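Local coordinates for protein nucleocapsid (Crimean-congo hemorrhagic fever virus, PDB 4AKL) that probably binds single- and double-stranded RNA, probably takes part in packaging the viral genome, and is likely to cut double-stranded DNA without sequence preference, at residues A[127-131]-A[468-472]; A[204-209]-A[253-257]; A[1-5]-A[395-400]. All coordinates share one frame; numbering follows the deposited sequence.

Interaction 1 of 3, residues A[127-131]-A[468-472]; sequences QQAAL and NAYNV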
ATOM      1  N   GLN A 127      -4.488   7.348  -0.049  1.00 33.05           N
ATOM      2  CA  GLN A 127      -5.204   6.146   0.405  1.00 33.85           C
ATOM      3  C   GLN A 127      -6.679   6.269   0.109  1.00 35.63           C
ATOM      4  O   GLN A 127      -7.296   5.327  -0.404  1.00 35.90           O
ATOM      5  CB  GLN A 127      -4.964   5.861   1.895  1.00 34.38           C
ATOM      6  CG  GLN A 127      -3.462   5.589   2.249  1.00 33.26           C
ATOM      7  CD  GLN A 127      -2.864   4.307   1.643  1.00 32.99           C
ATOM      8  OE1 GLN A 127      -3.580   3.371   1.234  1.00 31.74           O
ATOM      9  NE2 GLN A 127      -1.529   4.262   1.592  1.00 31.40           N
ATOM     10  N   GLN A 128      -7.248   7.439   0.370  1.00 37.36           N
ATOM     11  CA  GLN A 128      -8.685   7.646   0.106  1.00 39.22           C
ATOM     12  C   GLN A 128      -8.954   7.602  -1.379  1.00 38.44           C
ATOM     13  O   GLN A 128     -10.002   7.059  -1.819  1.00 39.37           O
ATOM     14  CB  GLN A 128      -9.182   8.988   0.722  1.00 41.11           C
ATOM     15  CG  GLN A 128      -9.040   9.053   2.256  1.00 44.91           C
ATOM     16  CD  GLN A 128      -9.508   7.719   2.996  1.00 49.91           C
ATOM     17  OE1 GLN A 128      -8.707   7.019   3.681  1.00 52.21           O
ATOM     18  NE2 GLN A 128     -10.773   7.376   2.815  1.00 51.72           N
ATOM     19  N   ALA A 129      -8.024   8.174  -2.163  1.00 36.72           N
ATOM     20  CA  ALA A 129      -8.156   8.142  -3.604  1.00 36.05           C
ATOM     21  C   ALA A 129      -8.159   6.699  -4.166  1.00 34.44           C
ATOM     22  O   ALA A 129      -8.889   6.404  -5.090  1.00 34.71           O
ATOM     23  CB  ALA A 129      -7.091   8.998  -4.280  1.00 34.56           C
ATOM     24  N   ALA A 130      -7.345   5.841  -3.589  1.00 33.75           N
ATOM     25  CA  ALA A 130      -7.239   4.441  -4.010  1.00 32.85           C
ATOM     26  C   ALA A 130      -8.528   3.678  -3.746  1.00 33.85           C
ATOM     27  O   ALA A 130      -8.956   2.884  -4.555  1.00 32.95           O
ATOM     28  CB  ALA A 130      -6.068   3.752  -3.317  1.00 31.23           C
ATOM     29  N   LEU A 131      -9.127   3.916  -2.615  1.00 35.62           N
ATOM     30  CA  LEU A 131     -10.401   3.279  -2.319  1.00 37.96           C
ATOM     31  C   LEU A 131     -11.508   3.825  -3.254  1.00 39.49           C
ATOM     32  O   LEU A 131     -12.309   3.052  -3.790  1.00 40.51           O
ATOM     33  CB  LEU A 131     -10.756   3.446  -0.868  1.00 39.10           C
ATOM     34  CG  LEU A 131      -9.828   2.744   0.130  1.00 38.95           C
ATOM     35  CD1 LEU A 131     -10.063   3.325   1.618  1.00 39.55           C
ATOM     36  CD2 LEU A 131      -9.939   1.176   0.114  1.00 36.72           C
ATOM     37  N   ASN A 468      -6.298  -4.391  -1.244  1.00 34.83           N
ATOM     38  CA  ASN A 468      -5.837  -3.169  -0.572  1.00 34.57           C
ATOM     39  C   ASN A 468      -5.986  -3.467   0.884  1.00 35.43           C
ATOM     40  O   ASN A 468      -7.066  -3.952   1.325  1.00 36.96           O
ATOM     41  CB  ASN A 468      -6.660  -1.965  -1.032  1.00 34.35           C
ATOM     42  CG  ASN A 468      -6.492  -0.701  -0.131  1.00 35.97           C
ATOM     43  OD1 ASN A 468      -6.681  -0.737   1.104  1.00 36.07           O
ATOM     44  ND2 ASN A 468      -6.178   0.414  -0.766  1.00 34.01           N
ATOM     45  N   ALA A 469      -4.942  -3.195   1.666  1.00 35.23           N
ATOM     46  CA  ALA A 469      -4.974  -3.546   3.103  1.00 36.87           C
ATOM     47  C   ALA A 469      -4.864  -2.324   4.012  1.00 38.03           C
ATOM     48  O   ALA A 469      -4.535  -2.472   5.213  1.00 38.94           O
ATOM     49  CB  ALA A 469      -3.869  -4.586   3.433  1.00 36.03           C
ATOM     50  N   TYR A 470      -5.160  -1.140   3.469  1.00 38.63           N
ATOM     51  CA  TYR A 470      -5.070   0.087   4.241  1.00 39.93           C
ATOM     52  C   TYR A 470      -5.910   0.041   5.528  1.00 42.58           C
ATOM     53  O   TYR A 470      -5.387   0.438   6.547  1.00 42.63           O
ATOM     54  CB  TYR A 470      -5.446   1.349   3.424  1.00 39.78           C
ATOM     55  CG  TYR A 470      -5.368   2.633   4.269  1.00 41.35           C
ATOM     56  CD1 TYR A 470      -4.181   2.991   4.875  1.00 41.86           C
ATOM     57  CD2 TYR A 470      -6.470   3.478   4.456  1.00 43.41           C
ATOM     58  CE1 TYR A 470      -4.068   4.118   5.638  1.00 44.27           C
ATOM     59  CE2 TYR A 470      -6.352   4.644   5.230  1.00 45.11           C
ATOM     60  CZ  TYR A 470      -5.136   4.942   5.814  1.00 45.24           C
ATOM     61  OH  TYR A 470      -4.928   6.051   6.587  1.00 49.06           O
ATOM     62  N   ASN A 471      -7.165  -0.451   5.476  1.00 44.62           N
ATOM     63  CA  ASN A 471      -8.078  -0.520   6.680  1.00 47.82           C
ATOM     64  C   ASN A 471      -7.983  -1.771   7.553  1.00 48.73           C
ATOM     65  O   ASN A 471      -8.875  -2.049   8.307  1.00 50.16           O
ATOM     66  CB  ASN A 471      -9.563  -0.336   6.259  1.00 49.23           C
ATOM     67  CG  ASN A 471      -9.828   1.012   5.725  1.00 50.27           C
ATOM     68  OD1 ASN A 471      -9.459   2.011   6.350  1.00 52.61           O
ATOM     69  ND2 ASN A 471     -10.470   1.084   4.566  1.00 51.44           N
ATOM     70  N   VAL A 472      -6.908  -2.530   7.412  1.00 48.36           N
ATOM     71  CA  VAL A 472      -6.601  -3.660   8.288  1.00 49.48           C
ATOM     72  C   VAL A 472      -5.993  -3.029   9.561  1.00 50.91           C
ATOM     73  O   VAL A 472      -5.124  -2.142   9.476  1.00 49.73           O
ATOM     74  CB  VAL A 472      -5.665  -4.715   7.586  1.00 48.33           C
ATOM     75  CG1 VAL A 472      -5.073  -5.632   8.557  1.00 48.77           C
ATOM     76  CG2 VAL A 472      -6.444  -5.503   6.576  1.00 47.86           C
TER
HETATM   77  O   HOH W   1      -6.292   2.730   0.553  1.00 29.46           O
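Gln-127 lays its aliphatic chain and amide over one face of the Tyr-470 ring. Its CG sits above the middle of the ring, 3.8 Å from the centroid and 13° off the normal, a CH-pi contact. CB hangs over the CD2 and CE2 side, while the amide, its plane only 18° from that of the ring, reaches the root of the tyrosine, with OE1 3.5 Å from Tyr-470 CB. A bend at chi2 (-66°) folds the chain down along the ring instead of letting it run straight out from the helix. Glutamine suits this place because it offers methylenes to the ring and still carries a polar end. Beside it, Leu-131 spreads its two methyls: CD2 packs 3.9 Å from Asn-468 CG, and CD1 meets Asn-471 ND2 at 3.7 Å.

No direct hydrogen bond joins the segments. One water does so, donating to Gln-127 O and to Gln-127 OE1, both at 2.9 Å, and accepting from Asn-468 ND2 at 2.7 Å. Asn-468 serves both sides: its ND2 also bonds Asp-305, and its OD1 takes the N-H of Tyr-470 at 2.8 Å, closing an Asx turn that leads into the type I beta turn from Ala-469 to Val-472. That turn sets the tyrosine against helix 120-136, where Phe-124 also touches it. Gln-127 NE2 in turn donates to the carbonyls of Gly-301 and Gln-303.

The loop between helix 450-460 and strand 480-481 is therefore joined to helix 120-136 by a ring face and a shared water. The buried amides of Gln-127 and Asn-468 are satisfied by that water, Asp-305, the Tyr-470 N-H and the carbonyls of Gly-301 and Gln-303, which should limit their rotation.

Interaction 2 of 3, residues A[204-209]-A[253-257]; sequences FVKGKY and TVEAL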
ATOM      1  N   PHE A 204     -18.356  16.886  26.748  1.00 56.98           N
ATOM      2  CA  PHE A 204     -18.485  18.109  25.940  1.00 55.56           C
ATOM      3  C   PHE A 204     -19.028  17.802  24.529  1.00 57.78           C
ATOM      4  O   PHE A 204     -19.993  18.423  24.085  1.00 57.54           O
ATOM      5  CB  PHE A 204     -17.128  18.820  25.843  1.00 54.17           C
ATOM      6  CG  PHE A 204     -17.117  20.003  24.923  1.00 53.41           C
ATOM      7  CD1 PHE A 204     -17.661  21.226  25.335  1.00 51.20           C
ATOM      8  CD2 PHE A 204     -16.564  19.905  23.637  1.00 55.65           C
ATOM      9  CE1 PHE A 204     -17.652  22.337  24.487  1.00 50.72           C
ATOM     10  CE2 PHE A 204     -16.556  21.025  22.770  1.00 55.56           C
ATOM     11  CZ  PHE A 204     -17.106  22.245  23.213  1.00 52.92           C
ATOM     12  N   VAL A 205     -18.417  16.823  23.854  1.00 60.03           N
ATOM     13  CA  VAL A 205     -18.793  16.505  22.483  1.00 62.65           C
ATOM     14  C   VAL A 205     -20.177  15.838  22.316  1.00 65.27           C
ATOM     15  O   VAL A 205     -20.579  15.600  21.176  1.00 67.96           O
ATOM     16  CB  VAL A 205     -17.696  15.668  21.758  1.00 65.38           C
ATOM     17  CG1 VAL A 205     -16.326  16.371  21.898  1.00 63.19           C
ATOM     18  CG2 VAL A 205     -17.662  14.172  22.244  1.00 67.12           C
ATOM     19  N   LYS A 206     -20.898  15.527  23.410  1.00 64.60           N
ATOM     20  CA  LYS A 206     -22.318  15.133  23.285  1.00 67.16           C
ATOM     21  C   LYS A 206     -23.258  16.335  22.948  1.00 66.00           C
ATOM     22  O   LYS A 206     -24.458  16.135  22.736  1.00 68.34           O
ATOM     23  CB  LYS A 206     -22.859  14.425  24.543  1.00 67.78           C
ATOM     24  CG  LYS A 206     -22.423  12.954  24.750  1.00 71.46           C
ATOM     25  CD  LYS A 206     -21.476  12.823  25.905  1.00 70.53           C
ATOM     26  CE  LYS A 206     -21.252  11.372  26.365  1.00 74.12           C
ATOM     27  NZ  LYS A 206     -22.073  11.077  27.577  1.00 75.50           N
ATOM     28  N   GLY A 207     -22.722  17.553  22.889  1.00 62.58           N
ATOM     29  CA  GLY A 207     -23.535  18.780  22.681  1.00 61.62           C
ATOM     30  C   GLY A 207     -23.701  19.619  23.962  1.00 58.66           C
ATOM     31  O   GLY A 207     -24.532  20.544  24.005  1.00 58.52           O
ATOM     32  N   LYS A 208     -22.900  19.311  24.993  1.00 56.73           N
ATOM     33  CA  LYS A 208     -22.934  20.008  26.293  1.00 54.29           C
ATOM     34  C   LYS A 208     -21.937  21.189  26.314  1.00 51.10           C
ATOM     35  O   LYS A 208     -20.988  21.239  27.104  1.00 49.59           O
ATOM     36  CB  LYS A 208     -22.657  19.002  27.428  1.00 54.56           C
ATOM     37  CG  LYS A 208     -23.715  17.921  27.531  1.00 57.78           C
ATOM     38  CD  LYS A 208     -23.440  16.919  28.662  1.00 58.13           C
ATOM     39  CE  LYS A 208     -24.416  15.741  28.578  1.00 62.64           C
ATOM     40  NZ  LYS A 208     -24.066  14.672  29.564  1.00 63.70           N
ATOM     41  N   TYR A 209     -22.186  22.134  25.439  1.00 50.87           N
ATOM     42  CA  TYR A 209     -21.256  23.235  25.189  1.00 49.16           C
ATOM     43  C   TYR A 209     -20.998  24.199  26.372  1.00 46.99           C
ATOM     44  O   TYR A 209     -19.899  24.798  26.455  1.00 45.28           O
ATOM     45  CB  TYR A 209     -21.692  24.029  23.948  1.00 50.01           C
ATOM     46  CG  TYR A 209     -23.153  24.434  23.899  1.00 51.13           C
ATOM     47  CD1 TYR A 209     -23.624  25.506  24.659  1.00 51.08           C
ATOM     48  CD2 TYR A 209     -24.057  23.766  23.082  1.00 53.83           C
ATOM     49  CE1 TYR A 209     -24.978  25.897  24.603  1.00 52.94           C
ATOM     50  CE2 TYR A 209     -25.396  24.135  23.023  1.00 56.05           C
ATOM     51  CZ  TYR A 209     -25.854  25.198  23.788  1.00 55.65           C
ATOM     52  OH  TYR A 209     -27.178  25.576  23.735  1.00 59.35           O
ATOM     53  N   THR A 253     -20.628  20.846  18.189  1.00 62.74           N
ATOM     54  CA  THR A 253     -20.872  21.332  19.540  1.00 59.29           C
ATOM     55  C   THR A 253     -20.525  22.792  19.620  1.00 56.73           C
ATOM     56  O   THR A 253     -21.260  23.529  20.218  1.00 55.26           O
ATOM     57  CB  THR A 253     -20.092  20.519  20.570  1.00 57.99           C
ATOM     58  OG1 THR A 253     -20.725  19.247  20.700  1.00 60.25           O
ATOM     59  CG2 THR A 253     -20.077  21.202  21.950  1.00 54.87           C
ATOM     60  N   VAL A 254     -19.403  23.186  18.994  1.00 57.00           N
ATOM     61  CA  VAL A 254     -18.926  24.570  18.992  1.00 55.32           C
ATOM     62  C   VAL A 254     -19.869  25.452  18.181  1.00 56.78           C
ATOM     63  O   VAL A 254     -20.107  26.588  18.574  1.00 55.47           O
ATOM     64  CB  VAL A 254     -17.437  24.717  18.497  1.00 55.76           C
ATOM     65  CG1 VAL A 254     -16.985  26.170  18.514  1.00 53.64           C
ATOM     66  CG2 VAL A 254     -16.489  23.904  19.373  1.00 54.73           C
ATOM     67  N   GLU A 255     -20.401  24.927  17.080  1.00 60.24           N
ATOM     68  CA  GLU A 255     -21.386  25.630  16.267  1.00 62.43           C
ATOM     69  C   GLU A 255     -22.663  25.793  17.065  1.00 61.51           C
ATOM     70  O   GLU A 255     -23.336  26.823  16.957  1.00 61.28           O
ATOM     71  CB  GLU A 255     -21.682  24.880  14.941  1.00 66.95           C
ATOM     72  CG  GLU A 255     -20.497  24.827  13.920  1.00 70.37           C
ATOM     73  CD  GLU A 255     -20.685  23.789  12.773  1.00 77.13           C
ATOM     74  OE1 GLU A 255     -21.753  23.127  12.693  1.00 80.55           O
ATOM     75  OE2 GLU A 255     -19.750  23.633  11.939  1.00 81.11           O
ATOM     76  N   ALA A 256     -22.996  24.776  17.870  1.00 61.19           N
ATOM     77  CA  ALA A 256     -24.155  24.858  18.758  1.00 60.86           C
ATOM     78  C   ALA A 256     -23.969  26.004  19.763  1.00 57.61           C
ATOM     79  O   ALA A 256     -24.905  26.785  20.012  1.00 58.07           O
ATOM     80  CB  ALA A 256     -24.377  23.532  19.462  1.00 61.54           C
ATOM     81  N   LEU A 257     -22.755  26.115  20.316  1.00 54.94           N
ATOM     82  CA  LEU A 257     -22.397  27.201  21.247  1.00 52.06           C
ATOM     83  C   LEU A 257     -22.577  28.581  20.599  1.00 52.39           C
ATOM     84  O   LEU A 257     -23.108  29.520  21.203  1.00 51.47           O
ATOM     85  CB  LEU A 257     -20.924  27.082  21.733  1.00 49.85           C
ATOM     86  CG  LEU A 257     -20.410  28.137  22.721  1.00 48.27           C
ATOM     87  CD1 LEU A 257     -21.084  27.937  24.101  1.00 45.18           C
ATOM     88  CD2 LEU A 257     -18.870  28.195  22.878  1.00 47.05           C
TER
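Gly-207 and Thr-253 bring the two backbones together, their CA atoms 4.8 Å apart, at the point where the chain leaves helix 195-204 and passes helix 245-263. Gly-207 has positive phi (105°), a conformation in which a side chain would press on the preceding carbonyl, and its N bonds back to Phe-204 O at 3.1 Å. An inverse gamma turn centred on Lys-208 then swings the chain round, and Tyr-209 comes down on the helix one turn further along, near Leu-257.

Thr-253 fills the angle between the two aromatic residues. Its CG2 methyl stands over the Phe-204 ring, displaced toward the rim, in a CH-pi contact 3.6 Å from the centroid and 22° off the normal; Val-254 CG2 approaches the edge of the same ring. With chi1 at -73° the methyl points at the phenyl while OG1 stays beside its own backbone, where it bonds Glu-249 O. Threonine thus shows the aromatic a methyl and keeps its hydroxyl occupied within the helix.

The ring of Tyr-209 lies with one face on the helix backbone: Leu-257 CA is 4.1 Å from its centroid. Ala-256 CB touches Tyr-209 CD2 at 3.6 Å, and Leu-257 CD1 meets Tyr-209 CD1 at the same distance. The single methyl of alanine is consistent with so close an approach. Val-254 and Leu-257 also pack on helix 270-292. Within helix 195-204, Trp-200 meets Phe-204 with nearly parallel rings.

Cohesion between the segments comes chiefly from methyl and CH groups meeting aromatic faces, so shape matters more here than polar pairing.

Interaction 3 of 3, residues A[1-5]-A[395-400]; sequences MENKI and IPVANP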
ATOM      1  N   MET A   1      -2.198  -5.743 -33.210  1.00 49.52           N
ATOM      2  CA  MET A   1      -2.165  -6.423 -31.858  1.00 49.11           C
ATOM      3  C   MET A   1      -2.773  -5.595 -30.698  1.00 47.10           C
ATOM      4  O   MET A   1      -2.081  -4.803 -30.010  1.00 47.33           O
ATOM      5  CB  MET A   1      -0.745  -6.806 -31.509  1.00 50.43           C
ATOM      6  CG  MET A   1      -0.274  -8.059 -32.208  1.00 53.55           C
ATOM      7  SD  MET A   1       1.520  -8.213 -32.037  1.00 62.03           S
ATOM      8  CE  MET A   1       1.700  -8.047 -30.244  1.00 59.36           C
ATOM      9  N   GLU A   2      -4.064  -5.813 -30.482  1.00 66.74           N
ATOM     10  CA  GLU A   2      -4.813  -5.140 -29.453  1.00 63.37           C
ATOM     11  C   GLU A   2      -4.905  -6.037 -28.233  1.00 59.88           C
ATOM     12  O   GLU A   2      -4.465  -7.176 -28.246  1.00 59.73           O
ATOM     13  CB  GLU A   2      -6.223  -4.809 -29.949  1.00 65.25           C
ATOM     14  CG  GLU A   2      -6.283  -3.996 -31.250  1.00 67.40           C
ATOM     15  CD  GLU A   2      -6.513  -4.835 -32.487  1.00 71.10           C
ATOM     16  OE1 GLU A   2      -5.930  -5.949 -32.597  1.00 72.86           O
ATOM     17  OE2 GLU A   2      -7.283  -4.367 -33.359  1.00 72.29           O
ATOM     18  N   ASN A   3      -5.491  -5.486 -27.183  1.00 55.95           N
ATOM     19  CA  ASN A   3      -5.797  -6.193 -25.957  1.00 52.98           C
ATOM     20  C   ASN A   3      -6.835  -7.294 -26.216  1.00 53.71           C
ATOM     21  O   ASN A   3      -7.993  -6.988 -26.489  1.00 54.61           O
ATOM     22  CB  ASN A   3      -6.321  -5.183 -24.935  1.00 51.23           C
ATOM     23  CG  ASN A   3      -6.483  -5.762 -23.544  1.00 48.32           C
ATOM     24  OD1 ASN A   3      -6.562  -6.974 -23.371  1.00 43.99           O
ATOM     25  ND2 ASN A   3      -6.558  -4.865 -22.523  1.00 42.89           N
ATOM     26  N   LYS A   4      -6.414  -8.563 -26.118  1.00 52.60           N
ATOM     27  CA  LYS A   4      -7.297  -9.707 -26.404  1.00 53.71           C
ATOM     28  C   LYS A   4      -8.240 -10.065 -25.239  1.00 53.08           C
ATOM     29  O   LYS A   4      -9.142 -10.837 -25.432  1.00 54.35           O
ATOM     30  CB  LYS A   4      -6.492 -10.960 -26.791  1.00 54.10           C
ATOM     31  CG  LYS A   4      -5.507 -10.805 -27.945  1.00 54.84           C
ATOM     32  CD  LYS A   4      -6.147 -10.433 -29.243  1.00 57.36           C
ATOM     33  CE  LYS A   4      -5.094 -10.307 -30.356  1.00 59.32           C
ATOM     34  NZ  LYS A   4      -4.280 -11.588 -30.638  1.00 60.43           N
ATOM     35  N   ILE A   5      -8.035  -9.489 -24.048  1.00 50.94           N
ATOM     36  CA  ILE A   5      -8.875  -9.776 -22.891  1.00 50.62           C
ATOM     37  C   ILE A   5     -10.082  -8.822 -22.923  1.00 51.43           C
ATOM     38  O   ILE A   5     -10.175  -7.890 -22.123  1.00 49.81           O
ATOM     39  CB  ILE A   5      -8.106  -9.667 -21.533  1.00 48.88           C
ATOM     40  CG1 ILE A   5      -6.702 -10.298 -21.630  1.00 47.46           C
ATOM     41  CG2 ILE A   5      -8.971 -10.286 -20.392  1.00 49.07           C
ATOM     42  CD1 ILE A   5      -5.943 -10.439 -20.291  1.00 42.11           C
ATOM     43  N   ILE A 395       0.551 -11.754 -17.835  1.00 33.07           N
ATOM     44  CA  ILE A 395      -0.155 -12.124 -19.068  1.00 34.47           C
ATOM     45  C   ILE A 395       0.048 -10.999 -20.101  1.00 34.06           C
ATOM     46  O   ILE A 395      -0.347  -9.872 -19.845  1.00 33.05           O
ATOM     47  CB  ILE A 395      -1.673 -12.262 -18.819  1.00 35.36           C
ATOM     48  CG1 ILE A 395      -2.024 -13.276 -17.690  1.00 36.07           C
ATOM     49  CG2 ILE A 395      -2.334 -12.672 -20.047  1.00 36.35           C
ATOM     50  CD1 ILE A 395      -3.529 -13.277 -17.262  1.00 35.06           C
ATOM     51  N   PRO A 396       0.692 -11.283 -21.238  1.00 35.06           N
ATOM     52  CA  PRO A 396       0.796 -10.262 -22.296  1.00 35.64           C
ATOM     53  C   PRO A 396      -0.538 -10.197 -23.045  1.00 37.09           C
ATOM     54  O   PRO A 396      -0.965 -11.189 -23.671  1.00 37.68           O
ATOM     55  CB  PRO A 396       1.904 -10.780 -23.183  1.00 36.31           C
ATOM     56  CG  PRO A 396       1.821 -12.242 -23.099  1.00 37.29           C
ATOM     57  CD  PRO A 396       1.241 -12.572 -21.695  1.00 36.61           C
ATOM     58  N   VAL A 397      -1.198  -9.056 -22.967  1.00 36.91           N
ATOM     59  CA  VAL A 397      -2.606  -8.993 -23.409  1.00 38.68           C
ATOM     60  C   VAL A 397      -2.803  -9.156 -24.905  1.00 40.96           C
ATOM     61  O   VAL A 397      -3.893  -9.521 -25.341  1.00 42.90           O
ATOM     62  CB  VAL A 397      -3.316  -7.698 -22.935  1.00 37.85           C
ATOM     63  CG1 VAL A 397      -3.323  -7.621 -21.408  1.00 35.72           C
ATOM     64  CG2 VAL A 397      -2.698  -6.498 -23.570  1.00 37.10           C
ATOM     65  N   ALA A 398      -1.753  -8.899 -25.679  1.00 41.59           N
ATOM     66  CA  ALA A 398      -1.775  -9.100 -27.132  1.00 43.54           C
ATOM     67  C   ALA A 398      -1.849 -10.584 -27.525  1.00 45.68           C
ATOM     68  O   ALA A 398      -2.398 -10.909 -28.566  1.00 47.07           O
ATOM     69  CB  ALA A 398      -0.540  -8.441 -27.786  1.00 42.92           C
ATOM     70  N   ASN A 399      -1.269 -11.466 -26.705  1.00 45.68           N
ATOM     71  CA  ASN A 399      -1.303 -12.939 -26.938  1.00 47.58           C
ATOM     72  C   ASN A 399      -1.342 -13.668 -25.582  1.00 46.40           C
ATOM     73  O   ASN A 399      -0.334 -14.198 -25.154  1.00 45.83           O
ATOM     74  CB  ASN A 399      -0.078 -13.390 -27.755  1.00 48.44           C
ATOM     75  CG  ASN A 399      -0.122 -12.924 -29.219  1.00 51.57           C
ATOM     76  OD1 ASN A 399      -0.948 -13.396 -30.003  1.00 56.42           O
ATOM     77  ND2 ASN A 399       0.786 -12.000 -29.595  1.00 53.72           N
ATOM     78  N   PRO A 400      -2.498 -13.670 -24.892  1.00 46.27           N
ATOM     79  CA  PRO A 400      -2.610 -14.176 -23.514  1.00 45.58           C
ATOM     80  C   PRO A 400      -2.087 -15.568 -23.219  1.00 45.78           C
ATOM     81  O   PRO A 400      -1.639 -15.808 -22.099  1.00 44.64           O
ATOM     82  CB  PRO A 400      -4.141 -14.150 -23.262  1.00 46.70           C
ATOM     83  CG  PRO A 400      -4.596 -13.072 -24.059  1.00 47.13           C
ATOM     84  CD  PRO A 400      -3.782 -13.109 -25.333  1.00 47.44           C
TER
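A type I beta turn, Pro-396 to Asn-399, receives the N-terminal segment, and Lys-4 grips two successive carbonyls of it. Lys-4 N donates to Val-397 O at 2.8 Å, the N-H nearly straight (165°) although it reaches the oxygen from above the carbonyl plane. The side chain then curls back, bent at chi2 (-62°) and chi4, until NZ meets Ala-398 O at 2.9 Å, nearly along the C=O axis. Lysine suits the place: its methylenes run over the turn, CB packing 3.8 Å from Pro-400 CD, and its ammonium reaches the next carbonyl.

Nearby, Ala-398 CA points its hydrogen at Glu-2 O (3.5 Å). Asn-3 OD1 rests on Val-397 CB and accepts Ile-5 N at 3.0 Å in an Asx turn, while Asn-3 ND2 bonds Ser-84 O. Ile-5 CD1 then lies 4.0 Å from Val-397 CG1, and the side chain of Ile-5 also touches Trp-16 of helix 10-24.

The start of the chain is thus held by main-chain and ammonium bonds at Lys-4 and by burial of Ile-5, and the positive charge probably strengthens the bond to the Ala-398 carbonyl dipole.

None of the three contacts touches another. Interactions 1 and 3 belong to the compact body, their centres about 29 Å apart; interaction 2 sits in the projecting helical arm, its centre about 32 Å from that of interaction 1 and about 59 Å from that of interaction 3. Interactions 1 and 3 alternate along the sequence: the N-terminal segment and helix 120-136 each meet segments from the last hundred residues. Interaction 2, nested inside both loops, closes by apolar and aromatic contacts; interaction 1 adds a bridging water and interaction 3 two direct hydrogen bonds. The DEVD motif, Asp-266 to Asp-269, lies between helix 245-263, which carries one segment of interaction 2, and helix 270-292, which packs on it.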